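Local coordinates for inner membrane lipoprotein (Salmonella enterica, PDB 4C47) that is required for proper surface expression of the trimeric autotransporter adhesin SadA and could take a direct part in its biogenesis, at residues A93-S98 against H109-N114; Y72-P77 against Y180-I185; S117-N122 against L158-W163. All blocks are in the same frame, centred on the assembly; numbering follows the deposited sequence.

Contact 1 (A93-S98 against H109-N114); sequences AGRILS and HLDLVN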
loop_
_atom_site.group_PDB
_atom_site.type_symbol
_atom_site.label_atom_id
_atom_site.label_comp_id
_atom_site.label_asym_id
_atom_site.label_seq_id
_atom_site.Cartn_x
_atom_site.Cartn_y
_atom_site.Cartn_z
ATOM N N ALA A 93 21.007 -16.927 2.582
ATOM C CA ALA A 93 21.829 -16.412 1.492
ATOM C C ALA A 93 22.120 -17.559 0.545
ATOM O O ALA A 93 22.045 -18.720 0.936
ATOM C CB ALA A 93 23.126 -15.796 2.011
ATOM N N GLY A 94 22.450 -17.237 -0.698
ATOM C CA GLY A 94 22.732 -18.257 -1.685
ATOM C C GLY A 94 23.829 -17.831 -2.635
ATOM O O GLY A 94 23.938 -16.654 -2.981
ATOM N N ARG A 95 24.649 -18.790 -3.052
ATOM C CA ARG A 95 25.688 -18.521 -4.040
ATOM C C ARG A 95 25.631 -19.557 -5.159
ATOM O O ARG A 95 25.606 -20.765 -4.907
ATOM C CB ARG A 95 27.076 -18.485 -3.389
ATOM C CG ARG A 95 27.486 -19.774 -2.684
ATOM C CD ARG A 95 28.755 -19.593 -1.864
ATOM N NE ARG A 95 29.219 -20.862 -1.311
ATOM C CZ ARG A 95 30.190 -20.985 -0.413
ATOM N NH1 ARG A 95 30.812 -19.912 0.055
ATOM N NH2 ARG A 95 30.532 -22.189 0.021
ATOM N N ILE A 96 25.591 -19.075 -6.398
ATOM C CA ILE A 96 25.477 -19.952 -7.554
ATOM C C ILE A 96 26.849 -20.468 -7.983
ATOM O O ILE A 96 27.725 -19.693 -8.363
ATOM C CB ILE A 96 24.793 -19.243 -8.737
ATOM C CG1 ILE A 96 23.387 -18.787 -8.342
ATOM C CG2 ILE A 96 24.736 -20.165 -9.937
ATOM C CD1 ILE A 96 22.601 -18.180 -9.479
ATOM N N LEU A 97 27.028 -21.782 -7.913
ATOM C CA LEU A 97 28.293 -22.403 -8.286
ATOM C C LEU A 97 28.379 -22.613 -9.794
ATOM O O LEU A 97 29.391 -22.283 -10.414
ATOM C CB LEU A 97 28.472 -23.733 -7.552
ATOM C CG LEU A 97 28.348 -23.667 -6.028
ATOM C CD1 LEU A 97 28.410 -25.061 -5.424
ATOM C CD2 LEU A 97 29.425 -22.770 -5.434
ATOM N N SER A 98 27.314 -23.155 -10.381
ATOM C CA SER A 98 27.287 -23.407 -11.817
ATOM C C SER A 98 25.882 -23.671 -12.343
ATOM O O SER A 98 25.005 -24.126 -11.609
ATOM C CB SER A 98 28.185 -24.592 -12.175
ATOM O OG SER A 98 27.694 -25.792 -11.612
ATOM N N HIS A 109 23.544 -25.736 -9.651
ATOM C CA HIS A 109 24.205 -26.150 -8.424
ATOM C C HIS A 109 24.532 -24.905 -7.625
ATOM O O HIS A 109 25.205 -24.005 -8.121
ATOM C CB HIS A 109 25.484 -26.928 -8.733
ATOM C CG HIS A 109 25.252 -28.176 -9.522
ATOM N ND1 HIS A 109 25.064 -29.406 -8.929
ATOM C CD2 HIS A 109 25.165 -28.384 -10.857
ATOM C CE1 HIS A 109 24.877 -30.318 -9.865
ATOM N NE2 HIS A 109 24.934 -29.726 -11.044
ATOM N N LEU A 110 24.039 -24.840 -6.394
ATOM C CA LEU A 110 24.308 -23.686 -5.550
ATOM C C LEU A 110 24.575 -24.085 -4.107
ATOM O O LEU A 110 24.451 -25.251 -3.735
ATOM C CB LEU A 110 23.154 -22.684 -5.601
ATOM C CG LEU A 110 21.806 -23.087 -5.014
ATOM C CD1 LEU A 110 21.037 -21.861 -4.553
ATOM C CD2 LEU A 110 20.992 -23.849 -6.035
ATOM N N ASP A 111 24.957 -23.103 -3.299
ATOM C CA ASP A 111 25.029 -23.280 -1.857
ATOM C C ASP A 111 24.010 -22.356 -1.208
ATOM O O ASP A 111 23.882 -21.190 -1.584
ATOM C CB ASP A 111 26.431 -22.962 -1.327
ATOM C CG ASP A 111 27.443 -24.043 -1.655
ATOM O OD1 ASP A 111 27.041 -25.221 -1.771
ATOM O OD2 ASP A 111 28.642 -23.716 -1.789
ATOM N N LEU A 112 23.270 -22.890 -0.244
ATOM C CA LEU A 112 22.393 -22.075 0.578
ATOM C C LEU A 112 22.966 -22.030 1.985
ATOM O O LEU A 112 23.606 -22.986 2.432
ATOM C CB LEU A 112 20.980 -22.661 0.610
ATOM C CG LEU A 112 20.154 -22.617 -0.678
ATOM C CD1 LEU A 112 18.820 -23.322 -0.479
ATOM C CD2 LEU A 112 19.932 -21.182 -1.129
ATOM N N VAL A 113 22.746 -20.919 2.679
ATOM C CA VAL A 113 23.192 -20.794 4.058
ATOM C C VAL A 113 22.150 -20.079 4.924
ATOM O O VAL A 113 21.568 -19.059 4.523
ATOM C CB VAL A 113 24.566 -20.083 4.163
ATOM C CG1 VAL A 113 24.489 -18.652 3.649
ATOM C CG2 VAL A 113 25.073 -20.120 5.593
ATOM N N ASN A 114 21.902 -20.654 6.099
ATOM C CA ASN A 114 20.987 -20.091 7.083
ATOM C C ASN A 114 21.630 -18.900 7.785
ATOM O O ASN A 114 22.681 -19.033 8.411
ATOM C CB ASN A 114 20.584 -21.176 8.086
ATOM C CG ASN A 114 19.712 -20.651 9.212
ATOM O OD1 ASN A 114 19.115 -19.580 9.115
ATOM N ND2 ASN A 114 19.632 -21.417 10.294
#

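Contact 2 (Y72-P77 against Y180-I185); sequences YTELDP and YLKIGI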
loop_
_atom_site.group_PDB
_atom_site.type_symbol
_atom_site.label_atom_id
_atom_site.label_comp_id
_atom_site.label_asym_id
_atom_site.label_seq_id
_atom_site.Cartn_x
_atom_site.Cartn_y
_atom_site.Cartn_z
ATOM N N TYR A 72 9.406 -12.793 -2.195
ATOM C CA TYR A 72 10.243 -13.699 -2.966
ATOM C C TYR A 72 11.470 -12.948 -3.462
ATOM O O TYR A 72 11.566 -11.732 -3.302
ATOM C CB TYR A 72 9.459 -14.266 -4.153
ATOM C CG TYR A 72 8.651 -13.224 -4.902
ATOM C CD1 TYR A 72 9.266 -12.330 -5.768
ATOM C CD2 TYR A 72 7.272 -13.133 -4.743
ATOM C CE1 TYR A 72 8.540 -11.377 -6.449
ATOM C CE2 TYR A 72 6.534 -12.182 -5.424
ATOM C CZ TYR A 72 7.175 -11.307 -6.277
ATOM O OH TYR A 72 6.459 -10.353 -6.963
ATOM N N THR A 73 12.404 -13.674 -4.065
ATOM C CA THR A 73 13.594 -13.062 -4.643
ATOM C C THR A 73 13.648 -13.347 -6.142
ATOM O O THR A 73 13.489 -14.491 -6.572
ATOM C CB THR A 73 14.878 -13.567 -3.955
ATOM O OG1 THR A 73 14.806 -13.298 -2.547
ATOM C CG2 THR A 73 16.108 -12.880 -4.540
ATOM N N GLU A 74 13.847 -12.300 -6.936
ATOM C CA GLU A 74 13.939 -12.443 -8.386
ATOM C C GLU A 74 15.352 -12.134 -8.867
ATOM O O GLU A 74 15.967 -11.163 -8.425
ATOM C CB GLU A 74 12.943 -11.518 -9.091
ATOM C CG GLU A 74 11.481 -11.862 -8.876
ATOM C CD GLU A 74 10.553 -10.885 -9.572
ATOM O OE1 GLU A 74 10.437 -9.732 -9.101
ATOM O OE2 GLU A 74 9.945 -11.271 -10.592
ATOM N N LEU A 75 15.853 -12.953 -9.786
ATOM C CA LEU A 75 17.217 -12.803 -10.275
ATOM C C LEU A 75 17.409 -13.345 -11.690
ATOM O O LEU A 75 16.611 -14.144 -12.185
ATOM C CB LEU A 75 18.209 -13.463 -9.309
ATOM C CG LEU A 75 17.972 -14.922 -8.907
ATOM C CD1 LEU A 75 18.616 -15.887 -9.891
ATOM C CD2 LEU A 75 18.484 -15.182 -7.503
ATOM N N ASP A 76 18.472 -12.880 -12.338
ATOM C CA ASP A 76 18.953 -13.465 -13.577
ATOM C C ASP A 76 20.140 -14.333 -13.190
ATOM O O ASP A 76 21.224 -13.818 -12.925
ATOM C CB ASP A 76 19.385 -12.366 -14.550
ATOM C CG ASP A 76 19.787 -12.906 -15.918
ATOM O OD1 ASP A 76 19.982 -14.132 -16.058
ATOM O OD2 ASP A 76 19.916 -12.095 -16.858
ATOM N N PRO A 77 19.937 -15.660 -13.151
ATOM C CA PRO A 77 20.953 -16.607 -12.674
ATOM C C PRO A 77 22.224 -16.604 -13.517
ATOM O O PRO A 77 23.246 -17.128 -13.082
ATOM C CB PRO A 77 20.245 -17.969 -12.777
ATOM C CG PRO A 77 19.164 -17.767 -13.783
ATOM C CD PRO A 77 18.715 -16.344 -13.608
ATOM N N TYR A 180 15.639 -15.918 -16.071
ATOM C CA TYR A 180 14.694 -15.515 -15.037
ATOM C C TYR A 180 14.475 -16.615 -14.011
ATOM O O TYR A 180 14.074 -17.730 -14.351
ATOM C CB TYR A 180 13.347 -15.099 -15.634
ATOM C CG TYR A 180 12.355 -14.638 -14.588
ATOM C CD1 TYR A 180 12.490 -13.398 -13.980
ATOM C CD2 TYR A 180 11.293 -15.447 -14.201
ATOM C CE1 TYR A 180 11.593 -12.971 -13.021
ATOM C CE2 TYR A 180 10.390 -15.028 -13.238
ATOM C CZ TYR A 180 10.546 -13.788 -12.653
ATOM O OH TYR A 180 9.658 -13.363 -11.695
ATOM N N LEU A 181 14.742 -16.284 -12.754
ATOM C CA LEU A 181 14.475 -17.183 -11.645
ATOM C C LEU A 181 13.844 -16.420 -10.492
ATOM O O LEU A 181 14.384 -15.425 -10.015
ATOM C CB LEU A 181 15.753 -17.888 -11.187
ATOM C CG LEU A 181 15.588 -18.852 -10.013
ATOM C CD1 LEU A 181 14.567 -19.936 -10.335
ATOM C CD2 LEU A 181 16.927 -19.467 -9.637
ATOM N N LYS A 182 12.683 -16.898 -10.066
ATOM C CA LYS A 182 11.959 -16.345 -8.939
ATOM C C LYS A 182 11.869 -17.441 -7.892
ATOM O O LYS A 182 11.352 -18.528 -8.161
ATOM C CB LYS A 182 10.555 -15.941 -9.377
ATOM C CG LYS A 182 9.657 -15.423 -8.272
ATOM C CD LYS A 182 8.213 -15.405 -8.756
ATOM C CE LYS A 182 7.385 -14.343 -8.063
ATOM N NZ LYS A 182 6.036 -14.213 -8.689
ATOM N N ILE A 183 12.381 -17.162 -6.701
ATOM C CA ILE A 183 12.407 -18.169 -5.649
ATOM C C ILE A 183 11.901 -17.635 -4.307
ATOM O O ILE A 183 12.330 -16.579 -3.837
ATOM C CB ILE A 183 13.809 -18.800 -5.509
ATOM C CG1 ILE A 183 13.818 -19.847 -4.394
ATOM C CG2 ILE A 183 14.871 -17.733 -5.272
ATOM C CD1 ILE A 183 15.094 -20.652 -4.327
ATOM N N GLY A 184 10.973 -18.375 -3.704
ATOM C CA GLY A 184 10.400 -18.001 -2.425
ATOM C C GLY A 184 10.355 -19.151 -1.432
ATOM O O GLY A 184 10.557 -20.312 -1.793
ATOM N N ILE A 185 10.078 -18.820 -0.177
ATOM C CA ILE A 185 10.057 -19.805 0.899
ATOM C C ILE A 185 8.641 -20.215 1.304
ATOM O O ILE A 185 7.813 -19.370 1.645
ATOM C CB ILE A 185 10.773 -19.270 2.157
ATOM C CG1 ILE A 185 12.239 -18.976 1.858
ATOM C CG2 ILE A 185 10.663 -20.268 3.298
ATOM C CD1 ILE A 185 13.027 -20.198 1.484
#

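Contact 3 (S117-N122 against L158-W163); sequences SIPVSN and LLPGAW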
loop_
_atom_site.group_PDB
_atom_site.type_symbol
_atom_site.label_atom_id
_atom_site.label_comp_id
_atom_site.label_asym_id
_atom_site.label_seq_id
_atom_site.Cartn_x
_atom_site.Cartn_y
_atom_site.Cartn_z
ATOM N N SER A 117 20.540 -17.771 13.824
ATOM C CA SER A 117 21.400 -18.360 14.843
ATOM C C SER A 117 20.929 -19.745 15.282
ATOM O O SER A 117 21.593 -20.408 16.076
ATOM C CB SER A 117 21.481 -17.438 16.059
ATOM O OG SER A 117 20.204 -17.257 16.648
ATOM N N ILE A 118 19.778 -20.174 14.774
ATOM C CA ILE A 118 19.267 -21.510 15.060
ATOM C C ILE A 118 19.045 -22.281 13.760
ATOM O O ILE A 118 18.761 -21.679 12.721
ATOM C CB ILE A 118 17.959 -21.463 15.886
ATOM C CG1 ILE A 118 16.873 -20.680 15.145
ATOM C CG2 ILE A 118 18.216 -20.853 17.253
ATOM C CD1 ILE A 118 15.525 -20.727 15.830
ATOM N N PRO A 119 19.195 -23.615 13.809
ATOM C CA PRO A 119 18.975 -24.441 12.617
ATOM C C PRO A 119 17.545 -24.318 12.101
ATOM O O PRO A 119 16.625 -24.099 12.886
ATOM C CB PRO A 119 19.211 -25.866 13.129
ATOM C CG PRO A 119 20.038 -25.712 14.358
ATOM C CD PRO A 119 19.619 -24.415 14.973
ATOM N N VAL A 120 17.375 -24.451 10.791
ATOM C CA VAL A 120 16.052 -24.573 10.195
ATOM C C VAL A 120 16.023 -25.827 9.324
ATOM O O VAL A 120 17.000 -26.141 8.643
ATOM C CB VAL A 120 15.659 -23.322 9.369
ATOM C CG1 VAL A 120 15.565 -22.101 10.266
ATOM C CG2 VAL A 120 16.652 -23.073 8.246
ATOM N N SER A 121 14.909 -26.549 9.357
ATOM C CA SER A 121 14.797 -27.796 8.612
ATOM C C SER A 121 13.471 -27.888 7.878
ATOM O O SER A 121 12.525 -27.168 8.198
ATOM C CB SER A 121 14.954 -28.996 9.548
ATOM O OG SER A 121 16.216 -28.980 10.187
ATOM N N ASN A 122 13.417 -28.783 6.895
ATOM C CA ASN A 122 12.204 -29.046 6.129
ATOM C C ASN A 122 11.638 -27.806 5.447
ATOM O O ASN A 122 10.429 -27.566 5.473
ATOM C CB ASN A 122 11.143 -29.714 7.007
ATOM C CG ASN A 122 11.672 -30.946 7.716
ATOM O OD1 ASN A 122 12.651 -31.552 7.280
ATOM N ND2 ASN A 122 11.028 -31.322 8.817
ATOM N N LEU A 158 19.550 -26.924 7.410
ATOM C CA LEU A 158 20.497 -25.826 7.263
ATOM C C LEU A 158 20.973 -25.324 8.621
ATOM O O LEU A 158 20.239 -24.635 9.331
ATOM C CB LEU A 158 19.872 -24.683 6.464
ATOM C CG LEU A 158 19.428 -25.024 5.041
ATOM C CD1 LEU A 158 18.722 -23.840 4.402
ATOM C CD2 LEU A 158 20.618 -25.459 4.201
ATOM N N LEU A 159 22.204 -25.682 8.981
ATOM C CA LEU A 159 22.802 -25.233 10.234
ATOM C C LEU A 159 23.256 -23.784 10.096
ATOM O O LEU A 159 23.621 -23.352 9.001
ATOM C CB LEU A 159 23.983 -26.129 10.619
ATOM C CG LEU A 159 23.616 -27.535 11.095
ATOM C CD1 LEU A 159 24.862 -28.339 11.437
ATOM C CD2 LEU A 159 22.681 -27.458 12.294
ATOM N N PRO A 160 23.227 -23.023 11.205
ATOM C CA PRO A 160 23.598 -21.603 11.170
ATOM C C PRO A 160 25.018 -21.384 10.656
ATOM O O PRO A 160 25.965 -21.880 11.260
ATOM C CB PRO A 160 23.520 -21.180 12.641
ATOM C CG PRO A 160 22.616 -22.163 13.278
ATOM C CD PRO A 160 22.841 -23.457 12.559
ATOM N N GLY A 161 25.154 -20.663 9.548
ATOM C CA GLY A 161 26.458 -20.276 9.040
ATOM C C GLY A 161 27.088 -21.264 8.073
ATOM O O GLY A 161 28.131 -20.983 7.482
ATOM N N ALA A 162 26.448 -22.417 7.900
ATOM C CA ALA A 162 27.010 -23.484 7.078
ATOM C C ALA A 162 26.484 -23.486 5.645
ATOM O O ALA A 162 25.324 -23.819 5.397
ATOM C CB ALA A 162 26.770 -24.843 7.732
ATOM N N TRP A 163 27.347 -23.103 4.709
ATOM C CA TRP A 163 27.033 -23.199 3.292
ATOM C C TRP A 163 26.717 -24.645 2.935
ATOM O O TRP A 163 27.534 -25.538 3.160
ATOM C CB TRP A 163 28.206 -22.701 2.445
ATOM C CG TRP A 163 28.405 -21.215 2.491
ATOM C CD1 TRP A 163 29.383 -20.538 3.161
ATOM C CD2 TRP A 163 27.607 -20.220 1.834
ATOM N NE1 TRP A 163 29.242 -19.182 2.962
ATOM C CE2 TRP A 163 28.160 -18.962 2.151
ATOM C CE3 TRP A 163 26.479 -20.272 1.008
ATOM C CZ2 TRP A 163 27.623 -17.766 1.672
ATOM C CZ3 TRP A 163 25.948 -19.082 0.530
ATOM C CH2 TRP A 163 26.520 -17.848 0.866
#

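Contact 1 (A93-S98 against H109-N114)
R95 and D111 face each other as an antiparallel hydrogen-bonded pair in the β-hairpin formed by strands 91-102 and 105-114, the two middle strands of one sheet of the C-terminal β-sandwich. R95 N donates to D111 O and D111 N to R95 O, each at 2.9 Å, and A93 and V113 repeat the pattern one hydrogen-bonded pair away. Their small side chains meet through A93 CB and V113 CG1, 3.6 Å apart, on the face that also carries R95 and D111. The other face bears L110, L112 and I96. There G94, having no side chain, allows L112 CD2 to lie 4.1 Å from its CA. Near S98 the register slips by one in a classic β-bulge: H109 O accepts from both L97 N and S98 N, and L97 CB lies 3.3 Å from H109 O.

The arginine has CG between its backbone N and carbonyl carbon (chi1 60°), which sets R95 CG 3.6 Å from D111 CB. R95 NE and R95 NH2 then converge side-on on D111 OD2, each 3.0 Å from it. OD2 lies in the guanidinium plane and offers its anti lone pair to NE, while NH2 reaches it from 37° above the carboxylate plane; the two planes are turned 53° apart. L97 sets CD1 and CD2 beside the carboxylate, and W163 makes a cation-pi contact with R95. With D111 buried and two donors on one oxygen, the salt bridge would offset its negative charge and probably favour the ionised carboxylate.

Contact 2 (Y72-P77 against Y180-I185)
K182 sets CE over the centre of one face of the Y72 ring, 3.3 Å from the centroid and almost exactly on the ring normal. This is a CH-pi contact, and it is joined by a cation-pi interaction in which NZ stands 4.1 Å from the same centroid. CG anti to the backbone N (chi1 176°) and an extended chain beyond it suit a long lysine, whose methylene CE can meet the ring while NZ stays over the same face. On the same face of the sheet E74 and K182 lie side by side, CG to CG 4.0 Å. E74 OE2 comes to the edge of the Y180 ring, in its plane, where the hydroxyl donates to it; the modelled OH to OE2 separation is too short for its exact length to be trusted. The carboxylate stands nearly perpendicular to the ring, at 84°.

On the opposite face L75 and L181 run alongside each other, L75 CD1 lying 3.7 Å from L181 CB, and beyond the strand end P77 CD packs on L181 CB at 4.1 Å. These apolar groups turn inward: L75 also touches F83, L181 touches W129, and P77 touches I96 of the other sheet.

Behind the side chains the backbones fix the register. T73 and I183 exchange two hydrogen bonds of 2.9 Å, as do L75 and L181, and E74 with K182 forms the non-hydrogen-bonded pair between them. T73 OG1 has its partner elsewhere, in I84 O. Strand 73-75, following closely on the long helix 8-71, thus becomes an outer strand of a four-stranded antiparallel sheet, one layer of the β-sandwich domain that follows the trimeric coiled coil.

Contact 3 (S117-N122 against L158-W163)
L158 N donates to V120 O at 2.9 Å, and V120 N returns a longer bond of 3.2 Å to L158 O. Together they make a single antiparallel β-bridge, which ties the start of the short strand 120-121 to the loop ahead of strand 164-171 in the β-sandwich domain. L158 O also receives a weak bond from N114 ND2. The paired side chains pack together as well: V120 CG2, between the backbone N and the carbonyl carbon, lies 4.0 Å from L158 CB, and both residues are buried, as suits branched apolar residues.

Beyond the bridge the loop turns away through a type II β-turn from L159 to A162, closed by A162 N to L159 O. G161 fits the third position of this turn, since its positive phi (90°) would press a side chain against the preceding carbonyl. P160, whose fixed phi of -58° suits the second position, puts its ring against the backbone of S117 and the ring of P119. S117 bonds through OG to N114 O of the third subunit, linking this corner to that subunit.

P119 completes the packing: its CG sits 3.8 Å from L159 CD2 and 4.0 Å from P160 CD, while P160 CG rests 3.5 Å from S117 O.

Contacts 1 and 2 belong to the two facing sheets of the β-sandwich; their centres are 13 Å apart and they meet where I96 CD1 lies 3.8 Å from P77 O. Contact 3 is equally far from contact 1 and follows it in the chain, beyond the end of strand 105-114. The two join where G161 N probably bonds to N114 O at 3.2 Å and V113 CG2 packs on G161. Contacts 2 and 3 do not touch (nearest atoms about 7 Å apart). Only contacts 1 and 3 reach other subunits: one bond, repeated round the trimer, joins contact 1 through N114 to contact 3 through S117, and I118 of the second subunit packs on A93, V113 and W163.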